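Local coordinates for levoglucosan dehydrogenase (Pseudarthrobacter phenanthrenivorans, PDB 6A3F), which oxidises levoglucosan (1,6-anhydro-beta-D-glucose) at its 3-position to 3-dehydrolevoglucosan, using NAD(+) as the hydride acceptor, at residues 153-165 with 306-318. Residues are numbered along the deposited sequence; the frame is centred on the assembly and turned at random.
Sequences YRRTPAVALAKKY and IVFNYERRDELQV
With CG anti to its backbone N (chi1 -175°), Tyr310 carries its ring across to the edge of Tyr153, whose own CG stands opposite the carbonyl carbon. The result is a T-shaped stack, with ring planes at 74°, centroids 4.7 Å apart and the CD1–CE1 edge of Tyr153 directed at the Tyr310 face. Arg313 NE lies over the opposite face, toward the rim, while the guanidinium pairs with Asp314 of a second subunit, where Leu351 O also bonds Tyr310 OH. Thr156 OG1 reaches the Tyr310 rim in plane and bonds to Tyr153 O at 2.9 Å; the same oxygen accepts from Thr156 N, consistent with holding the backbone after the levoglucosan-binding Tyr153 in place. Val159 CG2 sits over one Phe308 face, 3.8 Å from the ring centroid, a CH-pi contact. Leu316 CD2 wedges between Ala158 O and Tyr165 CE2, 3.6 Å from each, and Tyr165 CE2 also meets Val318 CG1 at 3.7 Å. No direct hydrogen bond crosses the interface, but a water accepts from Ala158 N (2.9 Å) and donates to Arg313 O (2.8 Å). Helix 157-165 thus packs on a hairpin of the sheet in the C-terminal, substrate-binding alpha/beta domain of this Gfo/Idh/MocA enzyme, inclined 28° to strand 315-318 at 7.9 Å between axes. Strand 294-301 continues this sheet beyond 306-309, and helices 206-221 and 355-371 flank the Tyr153 end.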
# COMPACT_ATOMS: atom_id res chain seq x y z
N TYR B 153 18.25 -3.25 14.29
CA TYR B 153 17.29 -3.35 13.23
C TYR B 153 17.66 -4.46 12.26
O TYR B 153 16.76 -4.97 11.58
CB TYR B 153 17.12 -2.04 12.47
CG TYR B 153 16.45 -0.94 13.26
CD1 TYR B 153 15.13 -1.06 13.68
CD2 TYR B 153 17.18 0.19 13.64
CE1 TYR B 153 14.53 -0.04 14.39
CE2 TYR B 153 16.58 1.20 14.37
CZ TYR B 153 15.24 1.10 14.71
OH TYR B 153 14.61 2.09 15.42
N ARG B 154 18.91 -4.92 12.23
CA ARG B 154 19.20 -6.05 11.34
C ARG B 154 18.59 -7.36 11.87
O ARG B 154 18.55 -8.33 11.10
CB ARG B 154 20.70 -6.16 11.08
CG ARG B 154 21.48 -6.78 12.23
CD ARG B 154 22.65 -7.69 11.85
NE ARG B 154 23.81 -6.97 11.32
CZ ARG B 154 25.01 -7.53 11.11
NH1 ARG B 154 25.19 -8.81 11.39
NH2 ARG B 154 26.00 -6.83 10.59
N ARG B 155 18.12 -7.40 13.12
CA ARG B 155 17.50 -8.55 13.69
C ARG B 155 15.96 -8.43 13.62
O ARG B 155 15.26 -9.20 14.25
CB ARG B 155 18.00 -8.81 15.12
CG ARG B 155 19.36 -9.53 15.13
CD ARG B 155 20.04 -9.64 16.46
NE ARG B 155 21.07 -10.67 16.40
CZ ARG B 155 22.31 -10.53 15.94
NH1 ARG B 155 22.75 -9.36 15.48
NH2 ARG B 155 23.12 -11.58 15.96
N THR B 156 15.43 -7.46 12.87
CA THR B 156 14.04 -7.55 12.42
C THR B 156 13.90 -8.84 11.60
O THR B 156 14.67 -9.05 10.66
CB THR B 156 13.63 -6.35 11.55
OG1 THR B 156 13.92 -5.08 12.15
CG2 THR B 156 12.16 -6.38 11.19
N PRO B 157 12.92 -9.69 11.94
CA PRO B 157 12.88 -10.96 11.25
C PRO B 157 12.87 -10.79 9.73
O PRO B 157 13.53 -11.57 9.05
CB PRO B 157 11.65 -11.66 11.82
CG PRO B 157 11.63 -11.16 13.22
CD PRO B 157 12.04 -9.70 13.09
N ALA B 158 12.14 -9.82 9.19
CA ALA B 158 12.08 -9.56 7.76
C ALA B 158 13.47 -9.32 7.15
O ALA B 158 13.72 -9.68 6.01
CB ALA B 158 11.18 -8.39 7.52
N VAL B 159 14.34 -8.64 7.88
CA VAL B 159 15.68 -8.35 7.42
C VAL B 159 16.55 -9.62 7.41
O VAL B 159 17.27 -9.89 6.42
CB VAL B 159 16.31 -7.22 8.26
CG1 VAL B 159 17.76 -6.95 7.81
CG2 VAL B 159 15.43 -5.97 8.19
N ALA B 160 16.43 -10.43 8.46
CA ALA B 160 17.10 -11.76 8.48
C ALA B 160 16.53 -12.66 7.39
O ALA B 160 17.25 -13.48 6.85
CB ALA B 160 16.92 -12.39 9.82
N LEU B 161 15.25 -12.54 7.07
CA LEU B 161 14.64 -13.27 5.94
C LEU B 161 15.27 -12.84 4.61
O LEU B 161 15.52 -13.66 3.72
CB LEU B 161 13.13 -12.99 5.93
CG LEU B 161 12.36 -13.67 4.79
CD1 LEU B 161 12.53 -15.19 4.88
CD2 LEU B 161 10.88 -13.32 4.86
N ALA B 162 15.47 -11.54 4.42
CA ALA B 162 16.16 -11.03 3.21
C ALA B 162 17.56 -11.67 3.09
O ALA B 162 18.00 -12.12 2.00
CB ALA B 162 16.30 -9.53 3.28
N LYS B 163 18.23 -11.73 4.21
CA LYS B 163 19.58 -12.36 4.24
C LYS B 163 19.49 -13.84 3.83
O LYS B 163 20.31 -14.33 3.03
CB LYS B 163 20.21 -12.21 5.62
CG LYS B 163 21.54 -12.92 5.82
CD LYS B 163 22.64 -12.32 4.99
CE LYS B 163 24.02 -12.82 5.40
NZ LYS B 163 25.06 -12.16 4.59
N LYS B 164 18.44 -14.51 4.28
CA LYS B 164 18.28 -15.93 4.00
C LYS B 164 18.10 -16.12 2.48
O LYS B 164 18.76 -16.99 1.87
CB LYS B 164 17.12 -16.52 4.79
CG LYS B 164 16.80 -17.97 4.41
CD LYS B 164 15.48 -18.46 4.85
CE LYS B 164 15.35 -19.97 4.67
NZ LYS B 164 14.05 -20.49 5.19
N TYR B 165 17.21 -15.33 1.88
CA TYR B 165 16.98 -15.38 0.46
C TYR B 165 18.27 -15.11 -0.29
O TYR B 165 18.58 -15.79 -1.27
CB TYR B 165 15.96 -14.34 -0.02
CG TYR B 165 14.53 -14.50 0.46
CD1 TYR B 165 14.01 -15.70 0.93
CD2 TYR B 165 13.68 -13.40 0.45
CE1 TYR B 165 12.67 -15.81 1.31
CE2 TYR B 165 12.36 -13.48 0.87
CZ TYR B 165 11.85 -14.69 1.30
OH TYR B 165 10.55 -14.77 1.73
N ILE B 306 14.31 -7.44 -3.59
CA ILE B 306 13.83 -7.46 -2.24
C ILE B 306 13.68 -6.00 -1.78
O ILE B 306 14.57 -5.22 -2.02
CB ILE B 306 14.77 -8.18 -1.28
CG1 ILE B 306 15.01 -9.64 -1.71
CG2 ILE B 306 14.25 -8.11 0.14
CD1 ILE B 306 16.21 -10.26 -1.03
N VAL B 307 12.53 -5.70 -1.18
CA VAL B 307 12.23 -4.35 -0.69
C VAL B 307 11.77 -4.48 0.76
O VAL B 307 10.97 -5.39 1.09
CB VAL B 307 11.15 -3.68 -1.57
CG1 VAL B 307 10.60 -2.40 -0.93
CG2 VAL B 307 11.70 -3.40 -2.96
N PHE B 308 12.19 -3.57 1.62
CA PHE B 308 11.84 -3.60 3.03
C PHE B 308 11.54 -2.17 3.48
O PHE B 308 12.16 -1.23 2.98
CB PHE B 308 12.98 -4.13 3.90
CG PHE B 308 12.78 -4.02 5.39
CD1 PHE B 308 11.85 -4.81 6.05
CD2 PHE B 308 13.56 -3.17 6.15
CE1 PHE B 308 11.64 -4.70 7.41
CE2 PHE B 308 13.37 -3.09 7.53
CZ PHE B 308 12.44 -3.86 8.15
N ASN B 309 10.60 -2.05 4.41
CA ASN B 309 10.15 -0.79 5.04
C ASN B 309 9.87 -1.07 6.52
O ASN B 309 8.88 -1.73 6.87
CB ASN B 309 8.94 -0.20 4.34
CG ASN B 309 8.23 0.91 5.09
OD1 ASN B 309 8.83 1.52 5.99
ND2 ASN B 309 7.02 1.29 4.65
N TYR B 310 10.74 -0.58 7.40
CA TYR B 310 10.61 -0.80 8.83
C TYR B 310 9.30 -0.20 9.39
O TYR B 310 8.80 -0.67 10.41
CB TYR B 310 11.81 -0.26 9.63
CG TYR B 310 11.69 -0.60 11.08
CD1 TYR B 310 12.15 -1.82 11.56
CD2 TYR B 310 11.09 0.26 11.98
CE1 TYR B 310 11.98 -2.18 12.88
CE2 TYR B 310 10.84 -0.11 13.29
CZ TYR B 310 11.33 -1.32 13.75
OH TYR B 310 11.15 -1.67 15.04
N GLU B 311 8.73 0.83 8.80
CA GLU B 311 7.43 1.32 9.30
C GLU B 311 6.34 0.23 9.16
O GLU B 311 5.28 0.31 9.84
CB GLU B 311 7.00 2.59 8.58
CG GLU B 311 7.95 3.75 8.87
CD GLU B 311 7.48 5.15 8.47
OE1 GLU B 311 6.75 5.26 7.48
OE2 GLU B 311 7.84 6.14 9.21
N ARG B 312 6.59 -0.74 8.26
CA ARG B 312 5.77 -1.95 8.10
C ARG B 312 6.67 -3.20 8.28
O ARG B 312 6.81 -4.08 7.38
CB ARG B 312 5.13 -1.91 6.72
CG ARG B 312 4.01 -0.89 6.56
CD ARG B 312 3.54 -0.78 5.13
NE ARG B 312 2.46 0.21 5.10
CZ ARG B 312 1.91 0.66 3.99
NH1 ARG B 312 2.49 0.38 2.83
NH2 ARG B 312 0.81 1.40 4.01
N ARG B 313 7.26 -3.28 9.45
CA ARG B 313 8.40 -4.21 9.66
C ARG B 313 8.01 -5.70 9.60
O ARG B 313 8.90 -6.52 9.40
CB ARG B 313 9.08 -3.96 11.02
CG ARG B 313 8.27 -4.35 12.24
CD ARG B 313 8.66 -3.55 13.46
NE ARG B 313 8.24 -2.18 13.25
CZ ARG B 313 6.96 -1.80 13.22
NH1 ARG B 313 6.05 -2.52 13.86
NH2 ARG B 313 6.63 -0.65 12.63
N ASP B 314 6.74 -6.02 9.77
CA ASP B 314 6.29 -7.40 9.65
C ASP B 314 6.39 -7.97 8.25
O ASP B 314 6.28 -9.21 8.09
CB ASP B 314 4.83 -7.56 10.11
CG ASP B 314 4.65 -7.27 11.61
OD1 ASP B 314 4.98 -8.14 12.42
OD2 ASP B 314 4.14 -6.15 11.94
N GLU B 315 6.59 -7.11 7.26
CA GLU B 315 6.55 -7.41 5.88
C GLU B 315 7.95 -7.42 5.27
O GLU B 315 8.77 -6.54 5.56
CB GLU B 315 5.79 -6.34 5.10
CG GLU B 315 4.32 -6.30 5.39
CD GLU B 315 3.59 -5.13 4.77
OE1 GLU B 315 4.09 -4.52 3.80
OE2 GLU B 315 2.50 -4.85 5.25
N LEU B 316 8.14 -8.35 4.33
CA LEU B 316 9.20 -8.27 3.34
C LEU B 316 8.61 -8.42 1.94
O LEU B 316 7.82 -9.30 1.74
CB LEU B 316 10.27 -9.35 3.55
CG LEU B 316 11.53 -9.14 2.71
CD1 LEU B 316 12.34 -7.93 3.19
CD2 LEU B 316 12.42 -10.38 2.77
N GLN B 317 9.00 -7.58 1.00
CA GLN B 317 8.56 -7.73 -0.35
C GLN B 317 9.66 -8.42 -1.17
O GLN B 317 10.83 -8.01 -1.11
CB GLN B 317 8.16 -6.40 -0.97
CG GLN B 317 7.02 -5.75 -0.21
CD GLN B 317 6.63 -4.42 -0.80
OE1 GLN B 317 6.70 -3.39 -0.15
NE2 GLN B 317 6.18 -4.44 -2.04
N VAL B 318 9.28 -9.41 -1.96
CA VAL B 318 10.28 -10.11 -2.81
C VAL B 318 9.66 -10.47 -4.14
O VAL B 318 8.53 -10.93 -4.16
CB VAL B 318 10.88 -11.34 -2.11
CG1 VAL B 318 9.85 -12.36 -1.66
CG2 VAL B 318 11.98 -11.98 -2.95
O HOH W 1 9.76 -8.94 10.62